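Local coordinates for protein glycoside Hydrolase (Bacteroides uniformis, PDB 5TA0) that binds agarose oligosaccharides and, as a glycoside hydrolase, probably cleaves them in the agarose-degrading pathway of an intestinal bacterium, at residues A[96-99]-A[105-108]; A[143-148]-A[174-179]; A[248-253]-A[293-298]; A[298-303]-A[354-359]. One frame throughout, in Å; residues are numbered along the deposited sequence. Where two conformers were deposited one is given.

Contact 1: residues A[96-99]-A[105-108]; sequences KEDP and ADPD
D98 and D106 bring their carboxylates past each other at about a right angle, planes 80° apart, with D98 OD1 4.0 Å from D106 OD1. Such like charges probably tolerate the approach because each acid has partners of its own: D98 OD2 forms a salt bridge with R101, D98 OD1 accepts the backbone N-H of E100 in an Asx turn, and D106 OD2 takes the N-H of D109. With CG anti to the backbone N (chi1 -171°), the D98 carboxylate slants across the edge of P107, OD2 lying 3.5 Å from P107 CD. The backbones meet in a single beta bridge pairing E97 with A105, and D106 N donates to K96 O over 2.8 Å. This closes the turn that leads into helix 107-123. D106 is the N-cap of that helix, its bond to D109 falling in the first turn, a role suited to a short acidic side chain; P107 follows, where proline costs no hydrogen bond. Replacing D98 by an alanine would take away the carboxylate, and R101 NE would probably lose this partner and the E100 N-H its acceptor. D106 OD1 also rests 3.4 Å from P99 CD, the two side chains meeting at a slant, so a second rigid proline borders this acid.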
# COMPACT_ATOMS: atom_id res chain seq x y z
N LYS A 96 -17.09 -21.78 -22.52
CA LYS A 96 -16.85 -23.00 -23.25
C LYS A 96 -15.45 -22.97 -23.86
O LYS A 96 -14.85 -21.90 -24.05
CB LYS A 96 -17.92 -23.21 -24.31
CG LYS A 96 -19.25 -23.60 -23.67
CD LYS A 96 -20.44 -23.47 -24.61
CE LYS A 96 -20.43 -24.53 -25.70
NZ LYS A 96 -20.61 -25.94 -25.30
N GLU A 97 -14.95 -24.17 -24.16
CA GLU A 97 -13.65 -24.36 -24.79
C GLU A 97 -13.71 -24.19 -26.29
O GLU A 97 -14.69 -24.59 -26.93
CB GLU A 97 -13.16 -25.78 -24.47
CG GLU A 97 -11.69 -26.04 -24.75
CD GLU A 97 -11.25 -27.44 -24.42
OE1 GLU A 97 -12.09 -28.35 -24.38
OE2 GLU A 97 -10.05 -27.64 -24.17
N ASP A 98 -12.67 -23.63 -26.87
CA ASP A 98 -12.57 -23.48 -28.31
C ASP A 98 -12.50 -24.89 -28.95
O ASP A 98 -11.54 -25.60 -28.72
CB ASP A 98 -11.28 -22.68 -28.65
CG ASP A 98 -11.19 -22.26 -30.11
OD1 ASP A 98 -11.83 -22.90 -30.97
OD2 ASP A 98 -10.45 -21.27 -30.39
N PRO A 99 -13.46 -25.26 -29.81
CA PRO A 99 -13.37 -26.58 -30.42
C PRO A 99 -12.19 -26.76 -31.37
O PRO A 99 -11.84 -27.91 -31.66
CB PRO A 99 -14.71 -26.69 -31.19
CG PRO A 99 -15.10 -25.29 -31.46
CD PRO A 99 -14.63 -24.49 -30.28
N ALA A 105 -10.09 -20.75 -24.22
CA ALA A 105 -11.50 -20.28 -24.16
C ALA A 105 -12.02 -20.03 -25.57
O ALA A 105 -11.34 -19.44 -26.42
CB ALA A 105 -11.61 -19.00 -23.32
N ASP A 106 -13.25 -20.46 -25.81
CA ASP A 106 -13.88 -20.21 -27.11
C ASP A 106 -14.11 -18.72 -27.32
O ASP A 106 -14.82 -18.11 -26.53
CB ASP A 106 -15.20 -20.94 -27.19
CG ASP A 106 -15.83 -20.81 -28.55
OD1 ASP A 106 -15.18 -21.22 -29.55
OD2 ASP A 106 -16.94 -20.22 -28.61
N PRO A 107 -13.54 -18.13 -28.39
CA PRO A 107 -13.76 -16.68 -28.54
C PRO A 107 -15.20 -16.27 -28.65
O PRO A 107 -15.58 -15.23 -28.12
CB PRO A 107 -12.95 -16.34 -29.80
CG PRO A 107 -11.87 -17.36 -29.85
CD PRO A 107 -12.50 -18.62 -29.31
N ASP A 108 -16.04 -17.07 -29.32
CA ASP A 108 -17.46 -16.71 -29.46
C ASP A 108 -18.20 -16.78 -28.14
O ASP A 108 -18.96 -15.87 -27.79
CB ASP A 108 -18.15 -17.64 -30.46
CG ASP A 108 -17.68 -17.45 -31.87
OD1 ASP A 108 -17.41 -16.31 -32.31
OD2 ASP A 108 -17.59 -18.46 -32.59

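Contact 2: residues A[143-148]-A[174-179]; sequences SPFYPD and EFYGRY
F145 and F175 mark the nearest backbone approach, their CA atoms 9.0 Å apart, between the irregular loop 143-148, which contains a cis peptide bond between S143 and P144, and the helical turns of 174-179. Side chains alone cross that gap. F145 has CG anti to the backbone N (chi1 -175°), a setting that carries its ring toward the helix, where its CE1 and CZ end meets two aromatic residues. Toward F175 the approach is edge to edge: F145 CE1 lies 4.2 Å from F175 CD2, each atom near the plane of the other ring. Toward Y176 it is oblique, the planes at 77°, with F145 CE1 also touching Y176 CB. The nearest ring atoms of this pair are F145 CZ and Y176 CD2, 4.1 Å apart. Phenylalanine suits the loop position because a flat, wholly apolar ring can enter this buried layer with no polar atom to satisfy. Y176 does carry a hydroxyl, and that OH is bonded to the backbone O of E199. One turn apart on the helix, R178 NE and E174 OE1 form a 2.9 Å salt bridge, and E174 is paired with R101 as well. The loop and the helix belong to one beta-alpha unit of the barrel: N140 of strand 134-140 packs on F145, F175 and Y176, while helix 86-94 covers F175 and Y176 through L92 and I88, and helix 219-236 meets Y176 through I229 and V233.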
# COMPACT_ATOMS: atom_id res chain seq x y z
N SER A 143 -6.78 -19.43 -9.36
CA SER A 143 -7.36 -20.61 -10.01
C SER A 143 -8.69 -20.25 -10.63
O SER A 143 -9.46 -19.54 -10.01
CB SER A 143 -7.58 -21.68 -8.94
OG SER A 143 -8.03 -22.88 -9.52
N PRO A 144 -9.00 -20.73 -11.85
CA PRO A 144 -8.20 -21.64 -12.65
C PRO A 144 -7.29 -20.94 -13.67
O PRO A 144 -6.77 -21.57 -14.58
CB PRO A 144 -9.30 -22.48 -13.34
CG PRO A 144 -10.40 -21.51 -13.53
CD PRO A 144 -10.36 -20.54 -12.39
N PHE A 145 -7.06 -19.64 -13.50
CA PHE A 145 -6.26 -18.83 -14.45
C PHE A 145 -4.83 -19.34 -14.61
O PHE A 145 -4.31 -19.37 -15.73
CB PHE A 145 -6.27 -17.35 -13.99
CG PHE A 145 -5.58 -16.41 -14.95
CD1 PHE A 145 -6.13 -16.12 -16.18
CD2 PHE A 145 -4.39 -15.81 -14.61
CE1 PHE A 145 -5.52 -15.22 -17.04
CE2 PHE A 145 -3.77 -14.91 -15.47
CZ PHE A 145 -4.33 -14.62 -16.69
N TYR A 146 -4.16 -19.73 -13.52
CA TYR A 146 -2.80 -20.26 -13.63
C TYR A 146 -2.89 -21.67 -14.23
O TYR A 146 -3.62 -22.49 -13.71
CB TYR A 146 -2.07 -20.35 -12.31
CG TYR A 146 -0.59 -20.57 -12.46
CD1 TYR A 146 0.22 -19.60 -13.05
CD2 TYR A 146 0.03 -21.75 -12.05
CE1 TYR A 146 1.59 -19.78 -13.18
CE2 TYR A 146 1.41 -21.91 -12.17
CZ TYR A 146 2.17 -20.92 -12.75
OH TYR A 146 3.53 -21.06 -12.89
N PRO A 147 -2.20 -21.92 -15.34
CA PRO A 147 -2.45 -23.17 -16.08
C PRO A 147 -1.67 -24.34 -15.51
O PRO A 147 -0.64 -24.73 -16.06
CB PRO A 147 -2.09 -22.79 -17.52
CG PRO A 147 -1.08 -21.71 -17.39
CD PRO A 147 -1.38 -20.97 -16.13
N ASP A 148 -2.18 -24.89 -14.40
CA ASP A 148 -1.59 -26.03 -13.69
C ASP A 148 -2.40 -27.31 -13.87
O ASP A 148 -2.21 -28.27 -13.14
CB ASP A 148 -1.43 -25.71 -12.20
CG ASP A 148 -2.76 -25.46 -11.50
OD1 ASP A 148 -2.75 -25.09 -10.31
OD2 ASP A 148 -3.84 -25.58 -12.12
N GLU A 174 -4.60 -14.86 -23.64
CA GLU A 174 -5.61 -14.58 -24.65
C GLU A 174 -6.97 -14.42 -23.98
O GLU A 174 -7.72 -13.52 -24.32
CB GLU A 174 -5.65 -15.65 -25.73
CG GLU A 174 -6.71 -15.36 -26.76
CD GLU A 174 -6.81 -16.37 -27.88
OE1 GLU A 174 -7.96 -16.65 -28.27
OE2 GLU A 174 -5.78 -16.82 -28.40
N PHE A 175 -7.30 -15.32 -23.05
CA PHE A 175 -8.54 -15.16 -22.30
C PHE A 175 -8.60 -13.75 -21.68
O PHE A 175 -9.61 -13.05 -21.77
CB PHE A 175 -8.67 -16.24 -21.20
CG PHE A 175 -9.70 -15.87 -20.16
CD1 PHE A 175 -11.07 -15.98 -20.42
CD2 PHE A 175 -9.30 -15.32 -18.95
CE1 PHE A 175 -11.99 -15.53 -19.49
CE2 PHE A 175 -10.23 -14.88 -18.04
CZ PHE A 175 -11.56 -15.00 -18.30
N TYR A 176 -7.53 -13.37 -20.99
CA TYR A 176 -7.55 -12.08 -20.27
C TYR A 176 -7.69 -10.90 -21.23
O TYR A 176 -8.48 -9.98 -21.01
CB TYR A 176 -6.28 -11.97 -19.43
CG TYR A 176 -6.25 -10.96 -18.30
CD1 TYR A 176 -7.39 -10.28 -17.82
CD2 TYR A 176 -5.05 -10.72 -17.64
CE1 TYR A 176 -7.31 -9.43 -16.72
CE2 TYR A 176 -4.98 -9.88 -16.53
CZ TYR A 176 -6.11 -9.22 -16.09
OH TYR A 176 -6.10 -8.38 -15.01
N GLY A 177 -6.90 -10.92 -22.30
CA GLY A 177 -6.98 -9.83 -23.30
C GLY A 177 -8.35 -9.76 -23.96
O GLY A 177 -8.91 -8.67 -24.11
N ARG A 178 -8.92 -10.90 -24.33
CA ARG A 178 -10.25 -10.91 -24.96
C ARG A 178 -11.31 -10.45 -23.97
O ARG A 178 -12.21 -9.71 -24.32
CB ARG A 178 -10.60 -12.27 -25.53
CG ARG A 178 -9.83 -12.66 -26.77
CD ARG A 178 -10.36 -14.00 -27.27
NE ARG A 178 -9.73 -14.39 -28.52
CZ ARG A 178 -10.03 -13.87 -29.70
NH1 ARG A 178 -11.00 -13.00 -29.82
NH2 ARG A 178 -9.33 -14.26 -30.77
N TYR A 179 -11.21 -10.90 -22.73
CA TYR A 179 -12.18 -10.49 -21.72
C TYR A 179 -12.24 -8.96 -21.63
O TYR A 179 -13.33 -8.36 -21.62
CB TYR A 179 -11.78 -11.07 -20.33
CG TYR A 179 -12.72 -10.65 -19.23
CD1 TYR A 179 -12.49 -9.48 -18.51
CD2 TYR A 179 -13.85 -11.40 -18.95
CE1 TYR A 179 -13.39 -9.06 -17.54
CE2 TYR A 179 -14.73 -11.02 -17.94
CZ TYR A 179 -14.51 -9.84 -17.26
OH TYR A 179 -15.37 -9.43 -16.28

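Contact 3: residues A[248-253]-A[293-298]; sequences AFPDFE and MYRKGS. With AAL (3,6-anhydro-alpha-L-galactopyranose), chain C; GAL (beta-D-galactopyranose), chain B; EDO (1,2-ethanediol), chain U.
A single carboxylate oxygen, D251 OD1, receives both terminal nitrogens of R295, while the carbonyl of P250 shares one of them. R295 NH2 makes the stronger bond, 2.7 Å to D251 OD1 on its syn lone pair, within a salt bridge; the bond from NH1 to the same oxygen is weak, at 3.3 Å. NH1 also donates to P250 O over 2.9 Å, that oxygen lying in the guanidinium plane although the donor stands above the carbonyl plane. P250 O and D251 OD1 lie only 3.1 Å apart, two acceptors whose closeness the shared guanidinium probably offsets. R295 spans the gap with its chain extended from CG to NE, and P250 CD sits over one face of the guanidinium. F249 offers R295 NH2 its ring edge, so no cation-pi stack forms. The far edge of that ring belongs to the glycan pocket: F249 CZ comes 3.4 Å from the anhydrogalactose O5, and the galactose C6 lies over one ring face, offset toward the rim. Because NE is tied to the carbonyl of Y283, the guanidinium is held from all its nitrogens. A leucine here would probably leave the D251 carboxylate without this counter-charge and the P250 carbonyl without this donor, setting the loop freer to shift. A buried arginine thus pairs its charge while fixing the loop 248-253, consistent with its positioning F249, from the second shell, against the sugar chain.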
# COMPACT_ATOMS: atom_id res chain seq x y z
N ALA A 248 1.74 -12.02 -1.84
CA ALA A 248 1.02 -12.18 -0.57
C ALA A 248 1.81 -11.71 0.63
O ALA A 248 1.25 -11.02 1.50
CB ALA A 248 0.59 -13.64 -0.37
N PHE A 249 3.10 -12.09 0.67
CA PHE A 249 3.95 -11.90 1.85
C PHE A 249 5.37 -11.62 1.39
O PHE A 249 6.18 -12.54 1.28
CB PHE A 249 3.91 -13.15 2.77
CG PHE A 249 2.54 -13.46 3.28
CD1 PHE A 249 1.92 -12.61 4.18
CD2 PHE A 249 1.82 -14.56 2.79
CE1 PHE A 249 0.62 -12.85 4.61
CE2 PHE A 249 0.52 -14.80 3.23
CZ PHE A 249 -0.08 -13.94 4.14
N PRO A 250 5.69 -10.35 1.05
CA PRO A 250 7.03 -9.99 0.58
C PRO A 250 7.98 -9.94 1.76
O PRO A 250 7.98 -8.95 2.51
CB PRO A 250 6.83 -8.60 -0.09
CG PRO A 250 5.66 -8.05 0.61
CD PRO A 250 4.76 -9.20 1.01
N ASP A 251 8.71 -11.04 1.97
CA ASP A 251 9.49 -11.31 3.18
C ASP A 251 10.95 -11.54 2.80
O ASP A 251 11.46 -12.67 2.82
CB ASP A 251 8.90 -12.53 3.90
CG ASP A 251 7.49 -12.30 4.44
OD1 ASP A 251 7.03 -11.15 4.49
OD2 ASP A 251 6.84 -13.29 4.87
N PHE A 252 11.65 -10.47 2.48
CA PHE A 252 12.87 -10.58 1.69
C PHE A 252 14.05 -11.18 2.45
O PHE A 252 14.93 -11.83 1.83
CB PHE A 252 13.26 -9.20 1.17
CG PHE A 252 12.27 -8.59 0.20
CD1 PHE A 252 11.27 -9.34 -0.42
CD2 PHE A 252 12.38 -7.24 -0.09
CE1 PHE A 252 10.43 -8.76 -1.34
CE2 PHE A 252 11.53 -6.66 -1.01
CZ PHE A 252 10.55 -7.41 -1.62
N GLU A 253 14.08 -10.99 3.76
CA GLU A 253 15.22 -11.39 4.58
C GLU A 253 15.23 -12.88 4.84
O GLU A 253 16.25 -13.42 5.30
CB GLU A 253 15.26 -10.61 5.89
CG GLU A 253 14.38 -11.13 7.02
CD GLU A 253 12.90 -10.87 6.86
OE1 GLU A 253 12.44 -10.31 5.83
OE2 GLU A 253 12.15 -11.20 7.79
N MET A 293 3.86 -9.25 14.87
CA MET A 293 4.89 -9.13 13.84
C MET A 293 4.45 -8.08 12.83
O MET A 293 3.57 -8.32 11.98
CB MET A 293 5.14 -10.47 13.16
CG MET A 293 5.75 -11.49 14.11
SD MET A 293 5.74 -13.16 13.47
CE MET A 293 4.02 -13.52 13.75
N TYR A 294 5.04 -6.90 12.95
CA TYR A 294 4.61 -5.72 12.19
C TYR A 294 5.46 -5.44 10.98
O TYR A 294 6.68 -5.68 10.97
CB TYR A 294 4.61 -4.50 13.10
CG TYR A 294 3.48 -4.59 14.11
CD1 TYR A 294 2.16 -4.55 13.70
CD2 TYR A 294 3.73 -4.78 15.46
CE1 TYR A 294 1.12 -4.68 14.60
CE2 TYR A 294 2.69 -4.89 16.36
CZ TYR A 294 1.40 -4.85 15.94
OH TYR A 294 0.35 -4.96 16.81
N ARG A 295 4.79 -4.96 9.93
CA ARG A 295 5.43 -4.31 8.80
C ARG A 295 5.47 -2.78 9.01
O ARG A 295 6.44 -2.12 8.62
CB ARG A 295 4.69 -4.63 7.52
CG ARG A 295 4.67 -6.11 7.18
CD ARG A 295 4.04 -6.37 5.83
NE ARG A 295 3.96 -7.79 5.56
CZ ARG A 295 4.87 -8.53 4.92
NH1 ARG A 295 5.98 -8.00 4.40
NH2 ARG A 295 4.64 -9.83 4.79
N LYS A 296 4.38 -2.22 9.55
CA LYS A 296 4.34 -0.79 9.80
C LYS A 296 5.58 -0.38 10.59
O LYS A 296 6.07 -1.13 11.45
CB LYS A 296 3.06 -0.33 10.48
CG LYS A 296 2.78 -0.88 11.89
CD LYS A 296 1.43 -0.35 12.34
CE LYS A 296 0.93 -0.94 13.64
NZ LYS A 296 1.42 -0.20 14.84
N GLY A 297 6.13 0.77 10.23
CA GLY A 297 7.44 1.18 10.72
C GLY A 297 8.56 0.78 9.81
O GLY A 297 8.40 0.75 8.59
N SER A 298 9.74 0.49 10.38
CA SER A 298 10.94 0.35 9.58
C SER A 298 10.96 -0.86 8.65
O SER A 298 11.71 -0.86 7.66
CB SER A 298 12.20 0.32 10.46
OG SER A 298 12.40 -0.94 11.12
C1 AAL C . -3.48 -16.83 4.50
C2 AAL C . -4.96 -17.03 4.17
C3 AAL C . -5.22 -16.47 2.80
C4 AAL C . -4.90 -15.00 2.74
C5 AAL C . -3.40 -15.09 2.77
C6 AAL C . -3.14 -16.16 1.74
O2 AAL C . -5.80 -16.37 5.13
O3 AAL C . -4.27 -17.05 1.88
O4 AAL C . -5.31 -14.51 1.49
O5 AAL C . -3.03 -15.53 4.08
C1 GAL B . -1.15 -18.77 8.35
C2 GAL B . -2.40 -18.19 7.72
C3 GAL B . -2.13 -17.66 6.32
C4 GAL B . -0.91 -16.74 6.32
C5 GAL B . 0.27 -17.47 6.95
C6 GAL B . 1.53 -16.63 6.91
O1 GAL B . -1.37 -19.16 9.72
O2 GAL B . -3.42 -19.18 7.62
O3 GAL B . -3.33 -16.99 5.91
O4 GAL B . -1.17 -15.54 7.06
O5 GAL B . -0.10 -17.80 8.30
O6 GAL B . 2.62 -17.36 7.48
C1 EDO U . 6.25 -8.52 9.69
O1 EDO U . 7.29 -8.31 8.76
C2 EDO U . 5.49 -9.77 9.34
O2 EDO U . 4.14 -9.38 9.32

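Contact 4: residues A[298-303]-A[354-359]; sequences SNMEAT and LMQFME. With EDO (1,2-ethanediol), chain U.
E301 and Q356 are joined by a nearly straight hydrogen bond, Q356 NE2 to E301 OE2, of 2.8 Å at 167°. The nitrogen's partner lies in the amide plane and the carboxylate offers its anti lone pair, the two flat groups being nearly coplanar. M300 passes at a slant across the same amide, its CG 3.4 Å from Q356 NE2 and its SD 3.7 Å from Q356 CD. Placing CG between the backbone N and the carbonyl carbon (chi1 68°) sends the M300 chain across to the other helix, where its methyl CE presses closely on F357, 3.3 Å from CE1. A flexible, unbranched methionine suits this place, since it can cross an amide and still end against a ring. One shell out, Q356 OE1 accepts the N-H of G297, the N-cap residue of helix 298-315, so both ends of the glutamine amide are used and its rotation is set. Water 1 links E301 OE2 with Q356 O, and water 2 links E301 OE1 with E359 OE1. R563 and R360 form salt bridges with E301 OE1, likely keeping the acid ionised, while Y326 meets F357 edge-to-face. The axes of segments 298-303 and 354-358 approach to 11.0 Å, with their directions 38° apart and strand 321-326 between them in sequence; this is the packing of consecutive outer helices in an alpha/beta barrel, here beside strand 602-609 of the C-terminal region.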
# COMPACT_ATOMS: atom_id res chain seq x y z
N SER A 298 9.74 0.49 10.38
CA SER A 298 10.94 0.35 9.58
C SER A 298 10.96 -0.86 8.65
O SER A 298 11.71 -0.86 7.66
CB SER A 298 12.20 0.32 10.46
OG SER A 298 12.40 -0.94 11.12
N ASN A 299 10.22 -1.91 9.00
CA ASN A 299 10.22 -3.14 8.17
C ASN A 299 9.71 -2.87 6.73
O ASN A 299 10.41 -3.16 5.77
CB ASN A 299 9.43 -4.24 8.88
CG ASN A 299 9.32 -5.53 8.09
OD1 ASN A 299 8.26 -5.85 7.56
ND2 ASN A 299 10.42 -6.25 7.96
N MET A 300 8.52 -2.30 6.59
CA MET A 300 8.02 -2.01 5.24
C MET A 300 8.86 -0.98 4.50
O MET A 300 8.96 -1.03 3.28
CB MET A 300 6.54 -1.62 5.26
CG MET A 300 6.21 -0.31 5.91
SD MET A 300 4.45 -0.00 6.12
CE MET A 300 3.96 0.47 4.47
N GLU A 301 9.53 -0.11 5.24
CA GLU A 301 10.47 0.81 4.60
C GLU A 301 11.61 0.04 3.91
O GLU A 301 12.06 0.39 2.82
CB GLU A 301 11.05 1.79 5.63
CG GLU A 301 10.06 2.79 6.21
CD GLU A 301 9.48 3.73 5.17
OE1 GLU A 301 10.25 4.26 4.34
OE2 GLU A 301 8.25 3.89 5.16
N ALA A 302 12.08 -1.03 4.56
CA ALA A 302 13.14 -1.87 4.01
C ALA A 302 12.65 -2.65 2.78
O ALA A 302 13.37 -2.75 1.80
CB ALA A 302 13.68 -2.81 5.07
N THR A 303 11.44 -3.20 2.88
CA THR A 303 10.86 -3.92 1.75
C THR A 303 10.80 -3.02 0.52
O THR A 303 11.27 -3.37 -0.56
CB THR A 303 9.45 -4.39 2.12
OG1 THR A 303 9.52 -5.15 3.34
CG2 THR A 303 8.83 -5.22 1.03
N LEU A 354 -0.77 3.84 5.45
CA LEU A 354 -1.14 4.96 4.60
C LEU A 354 -0.15 6.11 4.71
O LEU A 354 0.30 6.64 3.71
CB LEU A 354 -2.54 5.45 4.90
CG LEU A 354 -2.96 6.75 4.21
CD1 LEU A 354 -2.81 6.68 2.69
CD2 LEU A 354 -4.40 7.08 4.55
N MET A 355 0.18 6.50 5.94
CA MET A 355 1.15 7.59 6.11
C MET A 355 2.49 7.27 5.40
O MET A 355 3.11 8.13 4.76
CB MET A 355 1.39 7.85 7.60
CG MET A 355 0.19 8.43 8.31
SD MET A 355 -0.13 10.14 7.92
CE MET A 355 1.09 11.02 8.91
N GLN A 356 2.92 6.02 5.50
CA GLN A 356 4.18 5.61 4.88
C GLN A 356 4.07 5.60 3.36
O GLN A 356 5.00 6.06 2.70
CB GLN A 356 4.67 4.27 5.45
CG GLN A 356 4.92 4.40 6.96
CD GLN A 356 5.49 3.18 7.64
OE1 GLN A 356 4.90 2.65 8.60
NE2 GLN A 356 6.67 2.77 7.20
N PHE A 357 2.92 5.23 2.81
CA PHE A 357 2.74 5.30 1.34
C PHE A 357 2.70 6.75 0.86
O PHE A 357 3.27 7.06 -0.19
CB PHE A 357 1.47 4.58 0.88
CG PHE A 357 1.41 3.12 1.27
CD1 PHE A 357 2.54 2.27 1.17
CD2 PHE A 357 0.22 2.59 1.72
CE1 PHE A 357 2.46 0.93 1.53
CE2 PHE A 357 0.14 1.27 2.05
CZ PHE A 357 1.25 0.45 1.98
N MET A 358 2.11 7.62 1.67
CA MET A 358 2.04 9.06 1.33
C MET A 358 3.45 9.66 1.23
O MET A 358 3.67 10.57 0.41
CB MET A 358 1.20 9.79 2.37
CG MET A 358 -0.30 9.55 2.21
SD MET A 358 -1.31 9.87 3.68
CE MET A 358 -1.09 11.63 3.85
N GLU A 359 4.40 9.16 2.01
CA GLU A 359 5.78 9.60 1.91
C GLU A 359 6.44 9.25 0.60
O GLU A 359 7.48 9.83 0.31
CB GLU A 359 6.66 9.02 3.01
CG GLU A 359 6.32 9.47 4.39
CD GLU A 359 7.19 8.81 5.43
OE1 GLU A 359 8.42 8.73 5.23
OE2 GLU A 359 6.62 8.39 6.43
C1 EDO U . 6.25 -8.52 9.69
O1 EDO U . 7.29 -8.31 8.76
C2 EDO U . 5.49 -9.77 9.34
O2 EDO U . 4.14 -9.38 9.32
O HOH W 1 7.61 5.17 2.81
O HOH W 2 10.16 6.91 3.57

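Overall arrangement
Along the chain the four contacts follow one another in series. Contacts 1 and 2 lie on one flank of the barrel, centres 12 Å apart, and touch: P107 packs on R178 and A105 on F175, so the turn leading into helix 107-123 rests on helix 170-183. Contacts 3 and 4 form a second group, centres 10 Å apart, sharing S298 and joined where the loop 293-298 enters helix 298-315; R295 O probably accepts a hydrogen bond from M300 N. Between the groups the centres lie about 30 to 45 Å apart, with the parallel sheet as common core. Contact 3 borders the glycan, and contact 4 backs it toward the C-terminal sheets.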